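Local coordinates for protein aminotransferase class-III (Sphaerobacter thermophilus DSM 20745, PDB 6K8H) that belongs to the class-III aminotransferases of the PLP-dependent superfamily and binds (5-hydroxy-4,6-dimethylpyridin-3-yl)methyl dihydrogen phosphate, at residues F160-T165 with P181-T186; P275-M280 with E298-F303; A344-Q349 with P428-F433; H377-P382 with A393-F398. All blocks are in the same frame, centred on the assembly; numbering follows the deposited sequence.

Contact 1 of 4, residues F160-T165 with P181-T186; sequences FAEVST and PYTGGT
Tyr-182 lays its ring against Thr-165 and Glu-162, the two ends of a type II beta turn at the end of the short helix 159-162 in this PLP-dependent aminotransferase fold. CB of Tyr-182 rests 3.4 Å from the carbonyl O of Glu-162. With CG anti to the backbone N (chi1 -174°), the ring is carried on alongside the turn. Its two sides then meet different things. CD1 and CE1 run under Thr-165, whose CB sits over the face, 3.8 Å from the ring centroid, in a CH-pi contact; farther out, CZ lies 4.0 Å from Thr-165 CG2. On the other flank, CD2 is 3.5 Å from OE1 of Glu-162, and that carboxylate comes in at the ring edge with its plane turned 77° from the ring. The other carboxylate oxygen, OE2, lies beside the methyl of Thr-183 and makes a salt bridge with Lys-136 of the second subunit. That subunit also packs Pro-313 on Tyr-182, so the contact belongs to the dimer interface; the side chain of Thr-165 is about 10 Å from a bound (5-hydroxy-4,6-dimethylpyridin-3-yl)methyl dihydrogen phosphate. The turn itself is pinned at one atom: Glu-162 O accepts from Thr-165 N at 3.0 Å and from Thr-165 OG1 at 2.6 Å, both arriving from the same face of the carbonyl plane.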
loop_
_atom_site.group_PDB
_atom_site.type_symbol
_atom_site.label_atom_id
_atom_site.label_comp_id
_atom_site.label_asym_id
_atom_site.label_seq_id
_atom_site.Cartn_x
_atom_site.Cartn_y
_atom_site.Cartn_z
ATOM N N PHE B 160 -0.525 9.247 11.379
ATOM C CA PHE B 160 0.063 9.246 12.714
ATOM C C PHE B 160 1.567 8.983 12.671
ATOM O O PHE B 160 2.312 9.543 13.484
ATOM C CB PHE B 160 -0.667 8.215 13.586
ATOM C CG PHE B 160 -2.137 8.494 13.727
ATOM C CD1 PHE B 160 -2.593 9.432 14.639
ATOM C CD2 PHE B 160 -3.059 7.849 12.927
ATOM C CE1 PHE B 160 -3.944 9.707 14.759
ATOM C CE2 PHE B 160 -4.409 8.119 13.041
ATOM C CZ PHE B 160 -4.849 9.049 13.968
ATOM N N ALA B 161 2.032 8.167 11.716
ATOM C CA ALA B 161 3.448 7.826 11.630
ATOM C C ALA B 161 4.297 8.950 11.052
ATOM O O ALA B 161 5.513 8.974 11.275
ATOM C CB ALA B 161 3.626 6.561 10.789
ATOM N N GLU B 162 3.696 9.894 10.333
ATOM C CA GLU B 162 4.478 10.920 9.670
ATOM C C GLU B 162 4.584 12.224 10.463
ATOM O O GLU B 162 5.324 13.125 10.036
ATOM C CB GLU B 162 3.904 11.187 8.274
ATOM C CG GLU B 162 2.574 11.882 8.293
ATOM C CD GLU B 162 2.060 12.208 6.908
ATOM O OE1 GLU B 162 2.698 11.793 5.917
ATOM O OE2 GLU B 162 1.010 12.872 6.809
ATOM N N VAL B 163 3.916 12.338 11.619
ATOM C CA VAL B 163 4.029 13.556 12.425
ATOM C C VAL B 163 5.496 13.813 12.751
ATOM O O VAL B 163 6.229 12.895 13.128
ATOM C CB VAL B 163 3.177 13.436 13.703
ATOM C CG1 VAL B 163 3.599 14.487 14.734
ATOM C CG2 VAL B 163 1.702 13.585 13.387
ATOM N N SER B 164 5.948 15.056 12.551
ATOM C CA SER B 164 7.329 15.458 12.836
ATOM C C SER B 164 8.353 14.703 11.983
ATOM O O SER B 164 9.495 14.510 12.408
ATOM C CB SER B 164 7.674 15.321 14.327
ATOM O OG SER B 164 6.932 16.239 15.109
ATOM N N THR B 165 7.976 14.260 10.776
ATOM C CA THR B 165 8.979 13.677 9.881
ATOM C C THR B 165 10.099 14.681 9.610
ATOM O O THR B 165 11.279 14.319 9.557
ATOM C CB THR B 165 8.347 13.231 8.563
ATOM O OG1 THR B 165 7.433 12.157 8.797
ATOM C CG2 THR B 165 9.433 12.763 7.594
ATOM N N PRO B 181 3.320 19.330 11.798
ATOM C CA PRO B 181 2.671 18.710 10.638
ATOM C C PRO B 181 3.658 18.453 9.513
ATOM O O PRO B 181 4.499 19.292 9.187
ATOM C CB PRO B 181 1.624 19.745 10.220
ATOM C CG PRO B 181 2.171 21.034 10.689
ATOM C CD PRO B 181 2.943 20.744 11.953
ATOM N N TYR B 182 3.509 17.296 8.885
ATOM C CA TYR B 182 4.259 16.975 7.678
ATOM C C TYR B 182 3.428 17.165 6.417
ATOM O O TYR B 182 3.995 17.382 5.342
ATOM C CB TYR B 182 4.771 15.523 7.754
ATOM C CG TYR B 182 5.690 15.110 6.620
ATOM C CD1 TYR B 182 6.854 15.822 6.348
ATOM C CD2 TYR B 182 5.401 13.998 5.838
ATOM C CE1 TYR B 182 7.694 15.450 5.316
ATOM C CE2 TYR B 182 6.229 13.623 4.804
ATOM C CZ TYR B 182 7.377 14.356 4.549
ATOM O OH TYR B 182 8.207 13.991 3.524
ATOM N N THR B 183 2.103 17.102 6.525
ATOM C CA THR B 183 1.204 17.297 5.397
ATOM C C THR B 183 0.262 18.457 5.717
ATOM O O THR B 183 0.004 18.767 6.885
ATOM C CB THR B 183 0.428 16.003 5.090
ATOM O OG1 THR B 183 -0.334 16.144 3.878
ATOM C CG2 THR B 183 -0.503 15.650 6.242
ATOM N N GLY B 184 -0.230 19.121 4.675
ATOM C CA GLY B 184 -1.095 20.271 4.888
ATOM C C GLY B 184 -2.444 19.865 5.468
ATOM O O GLY B 184 -2.992 18.809 5.150
ATOM N N GLY B 185 -2.979 20.725 6.336
ATOM C CA GLY B 185 -4.276 20.471 6.927
ATOM C C GLY B 185 -4.312 19.377 7.969
ATOM O O GLY B 185 -5.390 18.847 8.237
ATOM N N THR B 186 -3.171 19.022 8.568
ATOM C CA THR B 186 -3.156 17.972 9.586
ATOM C C THR B 186 -4.088 18.341 10.735
ATOM O O THR B 186 -3.939 19.424 11.321
ATOM C CB THR B 186 -1.744 17.748 10.136
ATOM O OG1 THR B 186 -0.890 17.250 9.102
ATOM C CG2 THR B 186 -1.780 16.749 11.308
#

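Contact 2 of 4, residues P275-M280 with E298-F303; sequences PDLTAM and EVMSVF
Leu-277 reaches across from the start of strand 277-281 to meet Val-299 and Met-300 on the short helix 297-300. Its CB does not aim at the helix; the end of the side chain makes the approach. Chi1 of -64° sets CG opposite the carbonyl carbon, and from there CD2 is pushed in as the leading methyl. CD2 has two neighbours: CG1 of Val-299 at 3.9 Å and the sulfur SD of Met-300 at 3.7 Å. Val-299 comes the other way, its CB directed at the strand, and CG1 is the branch that does the work, meeting CG and CD1 of Leu-277 as well, each at 4.0 Å. Its second methyl, CG2, faces CB of Asp-276 more distantly, at 4.4 Å. Met-300 is bent at both chi2 and chi3, a curl that brings its sulfur alongside the leucine methyl. The Leu-277 side chain lies aslant to both partners, and the touching is purely apolar. The carboxylate of Asp-276 is engaged instead with Leu-252 N and Arg-242. Met-300 also packs on Gln-120 and Arg-122 of strand 120-124 and on Pro-31 of the second subunit. Between the two segments the chain passes Lys-282, which lines the ligand pocket, and returns as strand 291-295, antiparallel to strand 277-281, before entering the helix. The contact thus closes a strand-loop-strand-helix unit at the mixed seven-stranded sheet of the large domain, whose one antiparallel strand, 291-295, is the mark of fold-type I PLP-dependent enzymes.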
loop_
_atom_site.group_PDB
_atom_site.type_symbol
_atom_site.label_atom_id
_atom_site.label_comp_id
_atom_site.label_asym_id
_atom_site.label_seq_id
_atom_site.Cartn_x
_atom_site.Cartn_y
_atom_site.Cartn_z
ATOM N N PRO B 275 12.082 -6.384 19.763
ATOM C CA PRO B 275 10.855 -5.584 19.765
ATOM C C PRO B 275 9.636 -6.494 19.865
ATOM O O PRO B 275 9.719 -7.715 19.714
ATOM C CB PRO B 275 10.889 -4.845 18.422
ATOM C CG PRO B 275 11.745 -5.731 17.530
ATOM C CD PRO B 275 12.735 -6.419 18.442
ATOM N N ASP B 276 8.493 -5.873 20.130
ATOM C CA ASP B 276 7.243 -6.622 20.136
ATOM C C ASP B 276 6.724 -6.814 18.720
ATOM O O ASP B 276 6.195 -7.885 18.385
ATOM C CB ASP B 276 6.220 -5.900 21.013
ATOM C CG ASP B 276 6.723 -5.721 22.441
ATOM O OD1 ASP B 276 6.976 -6.750 23.114
ATOM O OD2 ASP B 276 6.896 -4.561 22.873
ATOM N N LEU B 277 6.873 -5.788 17.885
ATOM C CA LEU B 277 6.520 -5.856 16.474
ATOM C C LEU B 277 7.645 -5.264 15.647
ATOM O O LEU B 277 8.422 -4.433 16.119
ATOM C CB LEU B 277 5.221 -5.098 16.145
ATOM C CG LEU B 277 3.922 -5.601 16.784
ATOM C CD1 LEU B 277 2.778 -4.673 16.446
ATOM C CD2 LEU B 277 3.593 -7.033 16.375
ATOM N N THR B 278 7.699 -5.690 14.390
ATOM C CA THR B 278 8.599 -5.152 13.382
ATOM C C THR B 278 7.809 -4.907 12.103
ATOM O O THR B 278 7.056 -5.782 11.657
ATOM C CB THR B 278 9.766 -6.100 13.100
ATOM O OG1 THR B 278 10.455 -6.406 14.317
ATOM C CG2 THR B 278 10.754 -5.439 12.160
ATOM N N ALA B 279 7.966 -3.710 11.536
ATOM C CA ALA B 279 7.498 -3.375 10.200
ATOM C C ALA B 279 8.649 -3.558 9.215
ATOM O O ALA B 279 9.796 -3.219 9.517
ATOM C CB ALA B 279 6.975 -1.934 10.136
ATOM N N MET B 280 8.340 -4.144 8.058
ATOM C CA MET B 280 9.321 -4.486 7.037
ATOM C C MET B 280 8.725 -4.181 5.673
ATOM O O MET B 280 7.511 -4.010 5.526
ATOM C CB MET B 280 9.712 -5.973 7.107
ATOM C CG MET B 280 10.220 -6.424 8.465
ATOM S SD MET B 280 10.097 -8.214 8.703
ATOM C CE MET B 280 8.433 -8.350 9.383
ATOM N N GLU B 298 1.791 -13.374 20.727
ATOM C CA GLU B 298 0.942 -12.696 21.702
ATOM C C GLU B 298 0.316 -11.432 21.116
ATOM O O GLU B 298 -0.902 -11.230 21.206
ATOM C CB GLU B 298 1.752 -12.379 22.963
ATOM C CG GLU B 298 1.118 -11.375 23.912
ATOM C CD GLU B 298 -0.041 -11.940 24.743
ATOM O OE1 GLU B 298 -0.320 -13.158 24.647
ATOM O OE2 GLU B 298 -0.676 -11.157 25.492
ATOM N N VAL B 299 1.128 -10.563 20.510
ATOM C CA VAL B 299 0.575 -9.321 19.984
ATOM C C VAL B 299 -0.100 -9.556 18.640
ATOM O O VAL B 299 -1.188 -9.028 18.378
ATOM C CB VAL B 299 1.667 -8.236 19.888
ATOM C CG1 VAL B 299 1.087 -6.956 19.316
ATOM C CG2 VAL B 299 2.306 -7.986 21.248
ATOM N N MET B 300 0.510 -10.370 17.780
ATOM C CA MET B 300 -0.083 -10.615 16.474
ATOM C C MET B 300 -1.443 -11.299 16.569
ATOM O O MET B 300 -2.181 -11.292 15.581
ATOM C CB MET B 300 0.877 -11.440 15.611
ATOM C CG MET B 300 2.173 -10.708 15.256
ATOM S SD MET B 300 1.878 -9.402 14.061
ATOM C CE MET B 300 1.405 -10.418 12.657
ATOM N N SER B 301 -1.806 -11.853 17.734
ATOM C CA SER B 301 -3.107 -12.508 17.874
ATOM C C SER B 301 -4.289 -11.563 17.663
ATOM O O SER B 301 -5.405 -12.041 17.438
ATOM C CB SER B 301 -3.218 -13.170 19.247
ATOM O OG SER B 301 -3.221 -12.183 20.255
ATOM N N VAL B 302 -4.083 -10.243 17.714
ATOM C CA VAL B 302 -5.174 -9.314 17.408
ATOM C C VAL B 302 -5.688 -9.509 15.985
ATOM O O VAL B 302 -6.810 -9.098 15.669
ATOM C CB VAL B 302 -4.740 -7.845 17.636
ATOM C CG1 VAL B 302 -4.251 -7.660 19.062
ATOM C CG2 VAL B 302 -3.659 -7.420 16.634
ATOM N N PHE B 303 -4.885 -10.124 15.112
ATOM C CA PHE B 303 -5.264 -10.377 13.727
ATOM C C PHE B 303 -5.912 -11.742 13.500
ATOM O O PHE B 303 -6.456 -11.983 12.414
ATOM C CB PHE B 303 -4.031 -10.298 12.832
ATOM C CG PHE B 303 -3.413 -8.940 12.755
ATOM C CD1 PHE B 303 -4.102 -7.873 12.197
ATOM C CD2 PHE B 303 -2.118 -8.737 13.205
ATOM C CE1 PHE B 303 -3.511 -6.626 12.109
ATOM C CE2 PHE B 303 -1.522 -7.490 13.115
ATOM C CZ PHE B 303 -2.224 -6.435 12.567
#

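Contact 3 of 4, residues A344-Q349 with P428-F433; sequences ATLGQQ and PEVEAF
With chi1 at 169°, Val-430 keeps CG1 on the far side of CB from its own N and CG2 beside that N, and the two methyls fork toward Leu-346 and Gln-349. Leu-346 holds CG opposite its carbonyl carbon (chi1 -75°); the chain runs on extended to CD1, and the side branch CD2 is the one that lies 4.0 Å from Val-430 CG2. The same valine methyl is also 4.0 Å from the carbonyl O of Leu-346. The other prong, Val-430 CG1, rests one turn farther along, 4.1 Å from Gln-349 C and 4.4 Å from Gln-349 CB. One valine therefore sits against residues three apart on the facing helix, with Leu-350 of that helix touching it as well. This is helix-on-helix packing within the C-terminal small domain of the aminotransferase fold, joining helix 337-361 to helix 427-445, and no hydrogen bond crosses between the two segments. Val-427, just before the second segment, packs on both Leu-346 and Gln-349. Farther along helix 427-445, Phe-433 lies on Leu-350 and Val-354 and meets the ring of Phe-374 edge-to-face.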
loop_
_atom_site.group_PDB
_atom_site.type_symbol
_atom_site.label_atom_id
_atom_site.label_comp_id
_atom_site.label_asym_id
_atom_site.label_seq_id
_atom_site.Cartn_x
_atom_site.Cartn_y
_atom_site.Cartn_z
ATOM N N ALA B 344 29.150 -6.544 3.663
ATOM C CA ALA B 344 29.685 -5.748 4.762
ATOM C C ALA B 344 31.141 -5.386 4.510
ATOM O O ALA B 344 31.572 -4.262 4.796
ATOM C CB ALA B 344 29.527 -6.509 6.079
ATOM N N THR B 345 31.915 -6.319 3.953
ATOM C CA THR B 345 33.297 -6.007 3.615
ATOM C C THR B 345 33.360 -4.924 2.548
ATOM O O THR B 345 34.127 -3.960 2.667
ATOM C CB THR B 345 34.019 -7.270 3.167
ATOM O OG1 THR B 345 34.085 -8.172 4.278
ATOM C CG2 THR B 345 35.419 -6.928 2.687
ATOM N N LEU B 346 32.542 -5.059 1.498
ATOM C CA LEU B 346 32.528 -4.040 0.456
ATOM C C LEU B 346 32.101 -2.684 1.013
ATOM O O LEU B 346 32.643 -1.641 0.618
ATOM C CB LEU B 346 31.595 -4.467 -0.677
ATOM C CG LEU B 346 32.099 -5.570 -1.617
ATOM C CD1 LEU B 346 30.996 -5.986 -2.591
ATOM C CD2 LEU B 346 33.351 -5.117 -2.360
ATOM N N GLY B 347 31.139 -2.678 1.938
ATOM C CA GLY B 347 30.703 -1.422 2.529
ATOM C C GLY B 347 31.792 -0.776 3.360
ATOM O O GLY B 347 32.012 0.438 3.276
ATOM N N GLN B 348 32.498 -1.579 4.159
ATOM C CA GLN B 348 33.632 -1.052 4.911
ATOM C C GLN B 348 34.692 -0.470 3.977
ATOM O O GLN B 348 35.253 0.595 4.254
ATOM C CB GLN B 348 34.227 -2.143 5.804
ATOM C CG GLN B 348 35.122 -1.601 6.902
ATOM C CD GLN B 348 36.490 -1.174 6.387
ATOM O OE1 GLN B 348 37.026 -1.767 5.437
ATOM N NE2 GLN B 348 37.064 -0.140 7.007
ATOM N N GLN B 349 34.998 -1.171 2.877
ATOM C CA GLN B 349 35.980 -0.668 1.918
ATOM C C GLN B 349 35.543 0.658 1.300
ATOM O O GLN B 349 36.355 1.586 1.153
ATOM C CB GLN B 349 36.227 -1.720 0.836
ATOM C CG GLN B 349 37.024 -2.910 1.346
ATOM C CD GLN B 349 37.324 -3.924 0.264
ATOM O OE1 GLN B 349 36.415 -4.436 -0.392
ATOM N NE2 GLN B 349 38.606 -4.214 0.063
ATOM N N PRO B 428 35.554 -3.498 -8.090
ATOM C CA PRO B 428 35.593 -2.467 -9.150
ATOM C C PRO B 428 34.525 -1.390 -8.997
ATOM O O PRO B 428 34.810 -0.208 -9.223
ATOM C CB PRO B 428 35.400 -3.288 -10.429
ATOM C CG PRO B 428 35.965 -4.635 -10.094
ATOM C CD PRO B 428 35.537 -4.862 -8.669
ATOM N N GLU B 429 33.300 -1.754 -8.616
ATOM C CA GLU B 429 32.264 -0.736 -8.436
ATOM C C GLU B 429 32.573 0.172 -7.250
ATOM O O GLU B 429 32.326 1.379 -7.312
ATOM C CB GLU B 429 30.895 -1.399 -8.266
ATOM C CG GLU B 429 30.290 -1.937 -9.567
ATOM C CD GLU B 429 31.000 -3.192 -10.073
ATOM O OE1 GLU B 429 31.617 -3.912 -9.252
ATOM O OE2 GLU B 429 30.941 -3.451 -11.291
ATOM N N VAL B 430 33.113 -0.390 -6.163
ATOM C CA VAL B 430 33.481 0.407 -4.991
ATOM C C VAL B 430 34.585 1.403 -5.343
ATOM O O VAL B 430 34.528 2.585 -4.981
ATOM C CB VAL B 430 33.901 -0.525 -3.836
ATOM C CG1 VAL B 430 34.534 0.272 -2.703
ATOM C CG2 VAL B 430 32.701 -1.316 -3.323
ATOM N N GLU B 431 35.619 0.930 -6.032
ATOM C CA GLU B 431 36.684 1.827 -6.466
ATOM C C GLU B 431 36.166 2.892 -7.427
ATOM O O GLU B 431 36.588 4.048 -7.357
ATOM C CB GLU B 431 37.820 1.021 -7.095
ATOM C CG GLU B 431 38.685 0.383 -6.036
ATOM C CD GLU B 431 39.675 -0.621 -6.578
ATOM O OE1 GLU B 431 39.621 -0.943 -7.789
ATOM O OE2 GLU B 431 40.506 -1.103 -5.776
ATOM N N ALA B 432 35.255 2.528 -8.334
ATOM C CA ALA B 432 34.667 3.535 -9.210
ATOM C C ALA B 432 33.936 4.597 -8.398
ATOM O O ALA B 432 34.059 5.797 -8.677
ATOM C CB ALA B 432 33.725 2.886 -10.227
ATOM N N PHE B 433 33.180 4.178 -7.376
ATOM C CA PHE B 433 32.532 5.161 -6.516
ATOM C C PHE B 433 33.557 6.084 -5.860
ATOM O O PHE B 433 33.409 7.312 -5.892
ATOM C CB PHE B 433 31.672 4.484 -5.440
ATOM C CG PHE B 433 30.945 5.469 -4.583
ATOM C CD1 PHE B 433 31.561 6.034 -3.469
ATOM C CD2 PHE B 433 29.670 5.896 -4.930
ATOM C CE1 PHE B 433 30.915 6.977 -2.692
ATOM C CE2 PHE B 433 29.004 6.842 -4.163
ATOM C CZ PHE B 433 29.623 7.383 -3.038
#

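Contact 4 of 4, residues H377-P382 with A393-F398; sequences HLHQRP and AQERAF
Arg-381 takes hold of Glu-395 end-on with two nitrogens, one for each carboxylate oxygen. The shorter arm is NH1 to OE2, 2.7 Å and nearly straight at 168°, using the syn lone pair and lying in the guanidinium plane. NH2 to OE1 is longer, 3.1 Å, and bent to 143°, as expected with the two flat groups twisted 32° apart. OE2 is gripped again by a water that donates to it at 2.7 Å and, with its other hydrogen, to Leu-378 O at 2.9 Å, tying the carboxylate to the loop backbone. OE1 also accepts from Ser-392 N, just ahead of the helix. Next to this polar group, Leu-378 CD1 presses on the edge of the Phe-398 ring, 3.4 Å from CD2. A second shell steadies the arginine. CG of His-379 lies 3.3 Å above one face of the Arg-381 guanidinium, offset toward its rim, while ND1 of the histidine accepts in the ring plane from Arg-381 N at 3.0 Å. The bend at chi3 of Arg-381 turns the head toward the glutamate, and NE bonds to Asn-388 O. Leu-378 packs further on Val-399 and Val-402, and Phe-398 on Leu-441 and Ala-444, so the loop leaving strand 373-377 is fastened at the surface to helix 393-408, which in turn lies against helix 427-445.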
loop_
_atom_site.group_PDB
_atom_site.type_symbol
_atom_site.label_atom_id
_atom_site.label_comp_id
_atom_site.label_asym_id
_atom_site.label_seq_id
_atom_site.Cartn_x
_atom_site.Cartn_y
_atom_site.Cartn_z
ATOM N N HIS B 377 28.911 12.459 5.008
ATOM C CA HIS B 377 28.620 13.721 5.665
ATOM C C HIS B 377 29.773 14.673 5.410
ATOM O O HIS B 377 30.936 14.288 5.576
ATOM C CB HIS B 377 28.452 13.511 7.166
ATOM C CG HIS B 377 27.463 12.443 7.516
ATOM N ND1 HIS B 377 26.101 12.652 7.482
ATOM C CD2 HIS B 377 27.638 11.162 7.917
ATOM C CE1 HIS B 377 25.477 11.547 7.855
ATOM N NE2 HIS B 377 26.388 10.624 8.115
ATOM N N LEU B 378 29.455 15.909 5.026
ATOM C CA LEU B 378 30.477 16.923 4.754
ATOM C C LEU B 378 30.632 17.889 5.923
ATOM O O LEU B 378 30.811 19.101 5.753
ATOM C CB LEU B 378 30.171 17.651 3.451
ATOM C CG LEU B 378 30.101 16.637 2.303
ATOM C CD1 LEU B 378 30.005 17.327 0.958
ATOM C CD2 LEU B 378 31.304 15.692 2.323
ATOM N N HIS B 379 30.539 17.340 7.134
ATOM C CA HIS B 379 30.783 18.056 8.374
ATOM C C HIS B 379 31.296 17.041 9.386
ATOM O O HIS B 379 31.294 15.834 9.135
ATOM C CB HIS B 379 29.520 18.755 8.877
ATOM C CG HIS B 379 28.430 17.797 9.236
ATOM N ND1 HIS B 379 28.454 17.047 10.395
ATOM C CD2 HIS B 379 27.297 17.447 8.582
ATOM C CE1 HIS B 379 27.375 16.281 10.442
ATOM N NE2 HIS B 379 26.659 16.502 9.352
ATOM N N GLN B 380 31.753 17.541 10.533
ATOM C CA GLN B 380 32.274 16.677 11.578
ATOM C C GLN B 380 31.499 16.840 12.884
ATOM O O GLN B 380 32.062 16.697 13.973
ATOM C CB GLN B 380 33.771 16.923 11.772
ATOM C CG GLN B 380 34.591 16.239 10.671
ATOM C CD GLN B 380 36.078 16.510 10.741
ATOM O OE1 GLN B 380 36.518 17.565 11.196
ATOM N NE2 GLN B 380 36.868 15.551 10.269
ATOM N N ARG B 381 30.188 17.129 12.786
ATOM C CA ARG B 381 29.365 17.184 13.986
ATOM C C ARG B 381 29.024 15.779 14.469
ATOM O O ARG B 381 28.760 14.890 13.654
ATOM C CB ARG B 381 28.078 17.959 13.724
ATOM C CG ARG B 381 28.328 19.399 13.325
ATOM C CD ARG B 381 27.032 20.203 13.218
ATOM N NE ARG B 381 26.184 19.736 12.132
ATOM C CZ ARG B 381 26.325 20.109 10.867
ATOM N NH1 ARG B 381 27.293 20.955 10.522
ATOM N NH2 ARG B 381 25.486 19.647 9.947
ATOM N N PRO B 382 29.024 15.558 15.786
ATOM C CA PRO B 382 28.626 14.246 16.325
ATOM C C PRO B 382 27.137 14.011 16.105
ATOM O O PRO B 382 26.295 14.705 16.681
ATOM C CB PRO B 382 28.966 14.353 17.814
ATOM C CG PRO B 382 28.952 15.829 18.114
ATOM C CD PRO B 382 29.270 16.558 16.840
ATOM N N ALA B 393 22.500 26.110 5.100
ATOM C CA ALA B 393 22.382 26.467 3.688
ATOM C C ALA B 393 23.672 26.175 2.933
ATOM O O ALA B 393 23.640 25.612 1.831
ATOM C CB ALA B 393 22.005 27.941 3.545
ATOM N N GLN B 394 24.819 26.537 3.519
ATOM C CA GLN B 394 26.104 26.276 2.879
ATOM C C GLN B 394 26.320 24.786 2.679
ATOM O O GLN B 394 26.807 24.349 1.625
ATOM C CB GLN B 394 27.242 26.857 3.717
ATOM C CG GLN B 394 28.609 26.356 3.297
ATOM C CD GLN B 394 29.744 27.077 3.991
ATOM O OE1 GLN B 394 30.500 26.487 4.762
ATOM N NE2 GLN B 394 29.864 28.357 3.726
ATOM N N GLU B 395 25.963 23.988 3.682
ATOM C CA GLU B 395 26.123 22.546 3.553
ATOM C C GLU B 395 25.179 21.971 2.506
ATOM O O GLU B 395 25.579 21.095 1.729
ATOM C CB GLU B 395 25.923 21.882 4.913
ATOM C CG GLU B 395 27.144 22.054 5.800
ATOM C CD GLU B 395 26.867 21.842 7.276
ATOM O OE1 GLU B 395 25.683 21.671 7.657
ATOM O OE2 GLU B 395 27.853 21.866 8.054
ATOM N N ARG B 396 23.932 22.455 2.450
ATOM C CA ARG B 396 23.012 21.977 1.420
ATOM C C ARG B 396 23.543 22.287 0.022
ATOM O O ARG B 396 23.532 21.423 -0.864
ATOM C CB ARG B 396 21.609 22.572 1.625
ATOM C CG ARG B 396 20.872 22.018 2.847
ATOM C CD ARG B 396 19.387 22.429 2.877
ATOM N NE ARG B 396 19.191 23.883 2.813
ATOM C CZ ARG B 396 19.067 24.680 3.877
ATOM N NH1 ARG B 396 19.116 24.179 5.104
ATOM N NH2 ARG B 396 18.887 25.986 3.714
ATOM N N ALA B 397 24.032 23.515 -0.192
ATOM C CA ALA B 397 24.583 23.872 -1.506
ATOM C C ALA B 397 25.818 23.035 -1.863
ATOM O O ALA B 397 25.962 22.583 -3.009
ATOM C CB ALA B 397 24.921 25.364 -1.547
ATOM N N PHE B 398 26.723 22.823 -0.897
ATOM C CA PHE B 398 27.947 22.066 -1.172
ATOM C C PHE B 398 27.646 20.594 -1.459
ATOM O O PHE B 398 28.174 20.011 -2.423
ATOM C CB PHE B 398 28.923 22.215 0.002
ATOM C CG PHE B 398 30.315 21.747 -0.304
ATOM C CD1 PHE B 398 31.187 22.529 -1.055
ATOM C CD2 PHE B 398 30.751 20.521 0.149
ATOM C CE1 PHE B 398 32.477 22.089 -1.337
ATOM C CE2 PHE B 398 32.038 20.069 -0.133
ATOM C CZ PHE B 398 32.900 20.852 -0.876
HETATM O O HOH W 1 30.391 21.733 7.008
#

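Going from the N terminus, contact 1 comes first, closing the helix-free and strand-free excursion between helix 159-162 and helix 188-192. Contact 2 follows in series, closing the chain between strand 277-281 and helix 297-300; the two are about 9 Å apart at their nearest atoms, and both touch the second subunit. Contact 3 then opens on helix 337-361 and closes only at helix 427-445. Within that long span contact 4 opens and closes completely, fastening the loop after strand 373-377 to helix 393-408. No pair crosses. Contact 3 lies across the chain's centre from contacts 1 and 2, and neither contact 3 nor contact 4 meets the partner chain.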